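Local structure of austinol synthesis protein H (Emericella nidulans FGSC A4, 5X9K) at residues K42-V45 and E46-L49; Q133-E137 and G138-E142; F147-S150 and A151-D154. The protein takes part in the biosynthesis of the fungal meroterpenoids austinol and dehydroaustinol, as a homodimeric isomerase of the trt14 family. All blocks are in the same frame, centred on the assembly; numbering follows the deposited sequence.

Contact 1: K42-V45 and E46-L49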
ATOM      1  N   LYS A  42     -20.947   5.821  -5.611  1.00 21.80           N
ATOM      2  CA  LYS A  42     -22.389   5.681  -5.686  1.00 22.88           C
ATOM      3  C   LYS A  42     -23.004   5.434  -4.319  1.00 25.88           C
ATOM      4  O   LYS A  42     -24.204   5.670  -4.151  1.00 23.03           O
ATOM      5  CB  LYS A  42     -22.754   4.552  -6.652  1.00 23.45           C
ATOM      6  CG  LYS A  42     -22.235   4.775  -8.068  1.00 27.47           C
ATOM      7  CD  LYS A  42     -22.519   3.570  -8.969  1.00 27.27           C
ATOM      8  CE  LYS A  42     -22.238   3.909 -10.438  1.00 31.23           C
ATOM      9  NZ  LYS A  42     -22.476   2.730 -11.321  1.00 30.85           N
ATOM     10  N   LEU A  43     -22.202   4.989  -3.347  1.00 23.11           N
ATOM     11  CA  LEU A  43     -22.654   4.729  -1.983  1.00 23.95           C
ATOM     12  C   LEU A  43     -23.924   3.887  -1.973  1.00 28.43           C
ATOM     13  O   LEU A  43     -24.842   4.126  -1.186  1.00 26.20           O
ATOM     14  CB  LEU A  43     -22.850   6.037  -1.214  1.00 22.81           C
ATOM     15  CG  LEU A  43     -21.513   6.701  -0.896  1.00 25.77           C
ATOM     16  CD1 LEU A  43     -21.694   8.110  -0.341  1.00 23.26           C
ATOM     17  CD2 LEU A  43     -20.750   5.826   0.082  1.00 22.93           C
ATOM     18  N   ASP A  44     -23.967   2.878  -2.851  1.00 26.40           N
ATOM     19  CA  ASP A  44     -25.165   2.071  -3.051  1.00 24.89           C
ATOM     20  C   ASP A  44     -24.940   0.600  -2.718  1.00 29.47           C
ATOM     21  O   ASP A  44     -25.819  -0.229  -2.999  1.00 27.49           O
ATOM     22  CB  ASP A  44     -25.691   2.228  -4.488  1.00 25.23           C
ATOM     23  CG  ASP A  44     -24.801   1.548  -5.539  1.00 28.38           C
ATOM     24  OD1 ASP A  44     -23.812   0.865  -5.177  1.00 27.19           O
ATOM     25  OD2 ASP A  44     -25.092   1.706  -6.750  1.00 26.64           O
ATOM     26  N   VAL A  45     -23.773   0.262  -2.153  1.00 26.61           N
ATOM     27  CA  VAL A  45     -23.387  -1.088  -1.734  1.00 26.38           C
ATOM     28  C   VAL A  45     -23.121  -2.002  -2.930  1.00 24.29           C
ATOM     29  O   VAL A  45     -22.037  -2.582  -3.057  1.00 25.75           O
ATOM     30  CB  VAL A  45     -24.445  -1.728  -0.818  1.00 32.72           C
ATOM     31  CG1 VAL A  45     -23.948  -3.070  -0.325  1.00 27.31           C
ATOM     32  CG2 VAL A  45     -24.785  -0.809   0.351  1.00 31.48           C
ATOM     33  N   GLU A  46     -24.114  -2.149  -3.805  1.00 26.61           N
ATOM     34  CA  GLU A  46     -24.086  -3.241  -4.771  1.00 23.95           C
ATOM     35  C   GLU A  46     -23.240  -2.948  -6.003  1.00 24.00           C
ATOM     36  O   GLU A  46     -22.755  -3.883  -6.646  1.00 23.94           O
ATOM     37  CB  GLU A  46     -25.511  -3.570  -5.201  1.00 27.02           C
ATOM     38  CG  GLU A  46     -26.445  -3.940  -4.070  1.00 26.37           C
ATOM     39  CD  GLU A  46     -26.117  -5.287  -3.461  1.00 29.58           C
ATOM     40  OE1 GLU A  46     -25.300  -6.032  -4.049  1.00 28.02           O
ATOM     41  OE2 GLU A  46     -26.670  -5.593  -2.383  1.00 33.17           O
ATOM     42  N   SER A  47     -23.076  -1.682  -6.379  1.00 24.39           N
ATOM     43  CA  SER A  47     -22.341  -1.397  -7.604  1.00 25.01           C
ATOM     44  C   SER A  47     -20.883  -1.821  -7.490  1.00 26.30           C
ATOM     45  O   SER A  47     -20.296  -2.305  -8.466  1.00 26.26           O
ATOM     46  CB  SER A  47     -22.453   0.083  -7.954  1.00 26.71           C
ATOM     47  OG  SER A  47     -23.718   0.349  -8.526  1.00 26.68           O
ATOM     48  N   VAL A  48     -20.286  -1.650  -6.307  1.00 24.59           N
ATOM     49  CA  VAL A  48     -18.936  -2.152  -6.061  1.00 25.62           C
ATOM     50  C   VAL A  48     -18.925  -3.673  -6.090  1.00 21.81           C
ATOM     51  O   VAL A  48     -18.098  -4.295  -6.769  1.00 22.38           O
ATOM     52  CB  VAL A  48     -18.390  -1.624  -4.722  1.00 25.62           C
ATOM     53  CG1 VAL A  48     -17.041  -2.204  -4.461  1.00 25.58           C
ATOM     54  CG2 VAL A  48     -18.305  -0.107  -4.731  1.00 25.78           C
ATOM     55  N   LEU A  49     -19.853  -4.295  -5.360  1.00 22.60           N
ATOM     56  CA  LEU A  49     -19.892  -5.750  -5.306  1.00 22.06           C
ATOM     57  C   LEU A  49     -20.118  -6.356  -6.679  1.00 22.30           C
ATOM     58  O   LEU A  49     -19.663  -7.472  -6.939  1.00 20.15           O
ATOM     59  CB  LEU A  49     -20.991  -6.218  -4.351  1.00 24.75           C
ATOM     60  CG  LEU A  49     -20.810  -5.957  -2.859  1.00 26.39           C
ATOM     61  CD1 LEU A  49     -22.136  -6.245  -2.164  1.00 29.13           C
ATOM     62  CD2 LEU A  49     -19.696  -6.822  -2.297  1.00 23.41           C
TER
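Asp44 and Ser47 face each other where the chain enters helix 46-49, and the aspartate carboxylate takes both the backbone N-H and the hydroxyl of the serine. Its OD1 takes the backbone N of Ser47 at 2.9 Å, the donor lying on the syn side but 34° out of the carboxylate plane; its OD2 receives Ser47 OG at 2.6 Å through the syn lone pair. Two bonds from one residue hold the carboxylate against rotation, and the place suits a short acidic side chain, whose charge is probably favoured by the amino end of the helix. Asp44 reaches there with CG set between its backbone N and carbonyl carbon (chi1 71°). Between the two residues the backbone makes a classic gamma turn centred on Val45, the N-cap residue, in which Glu46 N bonds to Asp44 O at 2.7 Å, with an N-H...O angle of 150°. The loop that ends in this turn joins helix 26-38 to this short helix, which packs on helix 73-86 through Val48 and Leu49. Lys42 runs extended past the serine, its CD 3.5 Å from Ser47 OG, while its NZ is bonded to Gln39 OE1. From the turn, Val45 lies alongside Leu49, both pointing the same way, Val45 CG1 4.1 Å from Leu49 CD1; Leu49 CG also comes within 3.6 Å of Val45 O. Glu46, more exposed, sends OE2 to a salt bridge with Lys77.

Contact 2: Q133-E137 and G138-E142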
ATOM      1  N   GLN A 133      -6.431  -7.361  -9.437  1.00 17.61           N
ATOM      2  CA  GLN A 133      -6.277  -8.419 -10.434  1.00 16.35           C
ATOM      3  C   GLN A 133      -7.613  -8.617 -11.137  1.00 13.56           C
ATOM      4  O   GLN A 133      -8.623  -8.885 -10.483  1.00 17.11           O
ATOM      5  CB  GLN A 133      -5.833  -9.732  -9.789  1.00 19.29           C
ATOM      6  CG  GLN A 133      -5.512 -10.883 -10.778  1.00 21.34           C
ATOM      7  CD  GLN A 133      -5.062 -12.147 -10.054  1.00 24.25           C
ATOM      8  OE1 GLN A 133      -4.150 -12.106  -9.241  1.00 28.10           O
ATOM      9  NE2 GLN A 133      -5.725 -13.270 -10.328  1.00 23.80           N
ATOM     10  N   ILE A 134      -7.611  -8.507 -12.464  1.00 17.35           N
ATOM     11  CA  ILE A 134      -8.829  -8.627 -13.259  1.00 15.95           C
ATOM     12  C   ILE A 134      -8.950 -10.067 -13.750  1.00 16.94           C
ATOM     13  O   ILE A 134      -7.942 -10.757 -13.940  1.00 18.31           O
ATOM     14  CB  ILE A 134      -8.802  -7.621 -14.425  1.00 14.80           C
ATOM     15  CG1 ILE A 134      -8.475  -6.211 -13.916  1.00 17.64           C
ATOM     16  CG2 ILE A 134     -10.111  -7.637 -15.210  1.00 18.18           C
ATOM     17  CD1 ILE A 134      -9.379  -5.770 -12.790  1.00 17.64           C
ATOM     18  N   ASN A 135     -10.186 -10.543 -13.932  1.00 18.22           N
ATOM     19  CA  ASN A 135     -10.357 -11.907 -14.428  1.00 19.42           C
ATOM     20  C   ASN A 135      -9.915 -12.006 -15.891  1.00 20.96           C
ATOM     21  O   ASN A 135      -9.609 -11.008 -16.549  1.00 20.13           O
ATOM     22  CB  ASN A 135     -11.802 -12.400 -14.254  1.00 21.85           C
ATOM     23  CG  ASN A 135     -12.838 -11.528 -14.952  1.00 21.73           C
ATOM     24  OD1 ASN A 135     -12.519 -10.532 -15.587  1.00 19.97           O
ATOM     25  ND2 ASN A 135     -14.108 -11.917 -14.824  1.00 20.76           N
ATOM     26  N   GLU A 136      -9.861 -13.246 -16.397  1.00 20.83           N
ATOM     27  CA  GLU A 136      -9.379 -13.454 -17.765  1.00 26.02           C
ATOM     28  C   GLU A 136     -10.263 -12.742 -18.777  1.00 23.12           C
ATOM     29  O   GLU A 136      -9.769 -12.206 -19.774  1.00 24.97           O
ATOM     30  CB  GLU A 136      -9.307 -14.951 -18.079  1.00 29.82           C
ATOM     31  CG  GLU A 136      -8.362 -15.723 -17.160  1.00 39.06           C
ATOM     32  CD  GLU A 136      -8.404 -17.229 -17.387  1.00 49.88           C
ATOM     33  OE1 GLU A 136      -9.087 -17.671 -18.333  1.00 53.44           O
ATOM     34  OE2 GLU A 136      -7.753 -17.969 -16.617  1.00 51.00           O
ATOM     35  N   GLU A 137     -11.576 -12.716 -18.531  1.00 23.90           N
ATOM     36  CA  GLU A 137     -12.513 -12.043 -19.426  1.00 26.94           C
ATOM     37  C   GLU A 137     -12.339 -10.534 -19.442  1.00 26.59           C
ATOM     38  O   GLU A 137     -12.882  -9.882 -20.334  1.00 22.36           O
ATOM     39  CB  GLU A 137     -13.958 -12.360 -19.031  1.00 29.44           C
ATOM     40  CG  GLU A 137     -14.293 -13.827 -18.968  1.00 34.44           C
ATOM     41  CD  GLU A 137     -14.188 -14.374 -17.567  1.00 38.08           C
ATOM     42  OE1 GLU A 137     -15.240 -14.682 -16.964  1.00 42.69           O
ATOM     43  OE2 GLU A 137     -13.054 -14.478 -17.061  1.00 31.23           O
ATOM     44  N   GLY A 138     -11.628  -9.963 -18.468  1.00 21.98           N
ATOM     45  CA  GLY A 138     -11.489  -8.520 -18.392  1.00 22.28           C
ATOM     46  C   GLY A 138     -12.710  -7.775 -17.887  1.00 22.26           C
ATOM     47  O   GLY A 138     -12.846  -6.579 -18.157  1.00 24.58           O
ATOM     48  N   THR A 139     -13.594  -8.441 -17.138  1.00 21.68           N
ATOM     49  CA  THR A 139     -14.870  -7.861 -16.738  1.00 24.82           C
ATOM     50  C   THR A 139     -15.009  -7.614 -15.239  1.00 21.51           C
ATOM     51  O   THR A 139     -15.906  -6.861 -14.838  1.00 19.51           O
ATOM     52  CB  THR A 139     -16.033  -8.771 -17.178  1.00 24.19           C
ATOM     53  OG1 THR A 139     -15.845 -10.088 -16.637  1.00 21.78           O
ATOM     54  CG2 THR A 139     -16.099  -8.865 -18.699  1.00 26.18           C
ATOM     55  N   MET A 140     -14.181  -8.238 -14.403  1.00 19.35           N
ATOM     56  CA  MET A 140     -14.395  -8.145 -12.964  1.00 20.39           C
ATOM     57  C   MET A 140     -13.079  -8.254 -12.196  1.00 19.10           C
ATOM     58  O   MET A 140     -12.087  -8.792 -12.686  1.00 19.02           O
ATOM     59  CB  MET A 140     -15.377  -9.224 -12.495  1.00 22.66           C
ATOM     60  CG  MET A 140     -16.861  -8.916 -12.808  1.00 23.56           C
ATOM     61  SD  MET A 140     -17.889 -10.155 -12.051  1.00 34.06           S
ATOM     62  CE  MET A 140     -17.256 -11.602 -12.895  1.00 29.00           C
ATOM     63  N   VAL A 141     -13.076  -7.702 -10.985  1.00 15.38           N
ATOM     64  CA  VAL A 141     -11.941  -7.848 -10.082  1.00 14.78           C
ATOM     65  C   VAL A 141     -12.045  -9.198  -9.387  1.00 17.22           C
ATOM     66  O   VAL A 141     -13.068  -9.509  -8.764  1.00 17.62           O
ATOM     67  CB  VAL A 141     -11.914  -6.705  -9.045  1.00 16.69           C
ATOM     68  CG1 VAL A 141     -10.790  -6.935  -8.021  1.00 14.87           C
ATOM     69  CG2 VAL A 141     -11.747  -5.352  -9.727  1.00 17.07           C
ATOM     70  N   GLU A 142     -10.988 -10.009  -9.491  1.00 15.44           N
ATOM     71  CA  GLU A 142     -10.945 -11.295  -8.801  1.00 16.87           C
ATOM     72  C   GLU A 142      -9.937 -11.340  -7.665  1.00 17.51           C
ATOM     73  O   GLU A 142      -9.933 -12.306  -6.903  1.00 18.33           O
ATOM     74  CB  GLU A 142     -10.643 -12.436  -9.792  1.00 19.74           C
ATOM     75  CG  GLU A 142      -9.286 -12.351 -10.478  1.00 19.28           C
ATOM     76  CD  GLU A 142      -9.049 -13.486 -11.469  1.00 24.56           C
ATOM     77  OE1 GLU A 142     -10.034 -14.142 -11.894  1.00 23.33           O
ATOM     78  OE2 GLU A 142      -7.875 -13.713 -11.825  1.00 22.91           O
TER
HETATM   79  O   HOH W   1     -10.070 -15.479 -14.227  1.00 29.84           O
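Asn135 OD1 is gripped by two backbone N-H groups across the turn: Thr139 N at 2.8 Å, in the carbonyl plane on a lone pair, and Met140 N at 3.1 Å, from above that plane. The other end of the same amide is occupied too, since Asn135 ND2 donates to Thr139 OG1 at 3.1 Å, nearly in the amide plane, so the flip of the side chain is fixed. CG sits between the backbone N and the carbonyl carbon (chi1 58°), which turns the amide inward over the loop. Asparagine, with acceptor and donor side by side, fits this task. The loop ends the antiparallel hairpin of strands 122-134 and 141-148: a type I turn runs from Asn135 to Gly138, where glycine accepts a positive phi (75°). Asn135 N bonds to Met140 O, Glu142 N bonds to Gln133 O at 2.8 Å, and between these pairs Ile134 and Val141 form a non-hydrogen-bonded pair, Ile134 CD1 3.9 Å from Val141 CG2, facing helix 26-38. On the other side of the hairpin, Gln133 NE2 meets Glu142 OE2 at 2.7 Å on the anti side, with amide and carboxylate planes 69° apart. That oxygen also forms a salt bridge with Arg107, while a water joins Glu142 OE1 (2.7 Å) to Glu136 N (3.1 Å).

Contact 3: F147-S150 and A151-D154; sequences FADS and ATRD
Asp149 and Thr152 meet at the N-cap of helix 150-167, just after strand 141-148 ends. Thr152 OG1 donates to Asp149 OD2 at 2.6 Å, approaching from above the carboxylate plane (78° out of it) while the two side chains cross at about a right angle. Asp149 reaches the first helical turn because its CG lies anti to the backbone N (chi1 170°); a short acid suits a helix start, where its charge should be stabilised by the helix dipole. The helix itself begins with Arg153 N bonding to Asp149 O at 3.0 Å and Asp154 N to Ser150 O at 2.8 Å. Farther out, the guanidinium of Arg153 folds back towards the strand end, its NH1 3.6 Å from Ala148 CB, and Asp154 OD1 stands at its edge in a long salt bridge, 3.4 Å from Arg153 NE. Thr152 OG1 is also bonded to Thr126 OG1 on strand 122-134, which ties the cap to the sheet. The remaining cap oxygen serves the dimer: Asp149 OD1 is bonded to Ser64 OG and Ser150 OG of the second subunit, and that same Ser150 OG of the partner bonds to the backbone N of Ala151.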
ATOM      1  N   PHE A 147      -3.819  -1.562   0.620  1.00 12.38           N
ATOM      2  CA  PHE A 147      -2.883  -1.234   1.685  1.00 13.32           C
ATOM      3  C   PHE A 147      -3.337   0.130   2.162  1.00 11.27           C
ATOM      4  O   PHE A 147      -3.250   1.112   1.416  1.00 12.90           O
ATOM      5  CB  PHE A 147      -1.436  -1.233   1.193  1.00 13.79           C
ATOM      6  CG  PHE A 147      -0.405  -1.191   2.309  1.00 12.98           C
ATOM      7  CD1 PHE A 147      -0.247  -0.055   3.081  1.00 14.59           C
ATOM      8  CD2 PHE A 147       0.416  -2.290   2.551  1.00 14.95           C
ATOM      9  CE1 PHE A 147       0.703  -0.011   4.095  1.00 16.46           C
ATOM     10  CE2 PHE A 147       1.384  -2.262   3.568  1.00 13.78           C
ATOM     11  CZ  PHE A 147       1.519  -1.105   4.338  1.00 15.67           C
ATOM     12  N   ALA A 148      -3.872   0.173   3.378  1.00 15.09           N
ATOM     13  CA  ALA A 148      -4.582   1.341   3.865  1.00 17.08           C
ATOM     14  C   ALA A 148      -3.646   2.275   4.620  1.00 14.97           C
ATOM     15  O   ALA A 148      -2.558   1.891   5.067  1.00 14.24           O
ATOM     16  CB  ALA A 148      -5.735   0.918   4.775  1.00 18.67           C
ATOM     17  N   ASP A 149      -4.080   3.527   4.720  1.00 13.73           N
ATOM     18  CA  ASP A 149      -3.482   4.535   5.598  1.00 14.16           C
ATOM     19  C   ASP A 149      -4.142   4.348   6.960  1.00 12.85           C
ATOM     20  O   ASP A 149      -5.195   4.909   7.249  1.00 14.53           O
ATOM     21  CB  ASP A 149      -3.706   5.926   5.015  1.00 12.39           C
ATOM     22  CG  ASP A 149      -3.322   7.055   5.973  1.00 17.10           C
ATOM     23  OD1 ASP A 149      -2.606   6.813   6.961  1.00 15.10           O
ATOM     24  OD2 ASP A 149      -3.742   8.192   5.708  1.00 16.32           O
ATOM     25  N   SER A 150      -3.521   3.531   7.807  1.00 14.49           N
ATOM     26  CA  SER A 150      -4.169   3.157   9.059  1.00 15.26           C
ATOM     27  C   SER A 150      -4.366   4.354   9.986  1.00 14.32           C
ATOM     28  O   SER A 150      -5.340   4.391  10.748  1.00 15.00           O
ATOM     29  CB  SER A 150      -3.345   2.083   9.767  1.00 15.45           C
ATOM     30  OG  SER A 150      -3.327   0.875   9.027  1.00 16.10           O
ATOM     31  N   ALA A 151      -3.430   5.307   9.979  1.00 12.97           N
ATOM     32  CA  ALA A 151      -3.575   6.481  10.840  1.00 14.35           C
ATOM     33  C   ALA A 151      -4.929   7.156  10.628  1.00 17.49           C
ATOM     34  O   ALA A 151      -5.689   7.361  11.580  1.00 18.31           O
ATOM     35  CB  ALA A 151      -2.443   7.469  10.580  1.00 18.62           C
ATOM     36  N   THR A 152      -5.271   7.483   9.376  1.00 18.56           N
ATOM     37  CA  THR A 152      -6.535   8.182   9.177  1.00 17.52           C
ATOM     38  C   THR A 152      -7.733   7.237   9.264  1.00 18.72           C
ATOM     39  O   THR A 152      -8.798   7.628   9.756  1.00 17.99           O
ATOM     40  CB  THR A 152      -6.527   8.933   7.840  1.00 20.04           C
ATOM     41  OG1 THR A 152      -6.120   8.047   6.793  1.00 18.13           O
ATOM     42  CG2 THR A 152      -5.539  10.102   7.903  1.00 21.16           C
ATOM     43  N   ARG A 153      -7.601   6.003   8.766  1.00 15.10           N
ATOM     44  CA  ARG A 153      -8.707   5.058   8.856  1.00 20.76           C
ATOM     45  C   ARG A 153      -9.088   4.782  10.306  1.00 21.52           C
ATOM     46  O   ARG A 153     -10.274   4.802  10.659  1.00 18.39           O
ATOM     47  CB  ARG A 153      -8.346   3.752   8.158  1.00 21.15           C
ATOM     48  CG  ARG A 153      -9.450   2.706   8.217  1.00 27.05           C
ATOM     49  CD  ARG A 153      -8.923   1.344   7.781  1.00 30.87           C
ATOM     50  NE  ARG A 153      -7.896   0.872   8.703  1.00 36.91           N
ATOM     51  CZ  ARG A 153      -7.146  -0.206   8.506  1.00 41.88           C
ATOM     52  NH1 ARG A 153      -7.299  -0.936   7.405  1.00 46.14           N
ATOM     53  NH2 ARG A 153      -6.238  -0.547   9.413  1.00 34.94           N
ATOM     54  N   ASP A 154      -8.100   4.472  11.151  1.00 18.36           N
ATOM     55  CA  ASP A 154      -8.402   4.155  12.547  1.00 19.07           C
ATOM     56  C   ASP A 154      -8.948   5.371  13.292  1.00 19.40           C
ATOM     57  O   ASP A 154      -9.827   5.236  14.153  1.00 22.94           O
ATOM     58  CB  ASP A 154      -7.158   3.630  13.268  1.00 20.23           C
ATOM     59  CG  ASP A 154      -6.584   2.364  12.637  1.00 23.30           C
ATOM     60  OD1 ASP A 154      -7.312   1.643  11.911  1.00 23.83           O
ATOM     61  OD2 ASP A 154      -5.384   2.101  12.872  1.00 26.32           O
TER

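All three contacts are local, and all are partly buried. Contacts 1 and 3 each start a helix with an aspartate, but at different positions: in contact 3 it is the N-cap itself, in contact 1 the residue before it. Contact 2 instead closes a hairpin with an asparagine amide. Contacts 2 and 3 share strand 141-148 and lie on opposite sides of the chain's centre, their own centres 27 Å apart, so one strand runs from the hairpin loop to the helix start. Contact 3 lies at the subunit interface and has no exposed residue, whereas contacts 1 and 2 touch no other chain and place lysine or glutamate side chains outward.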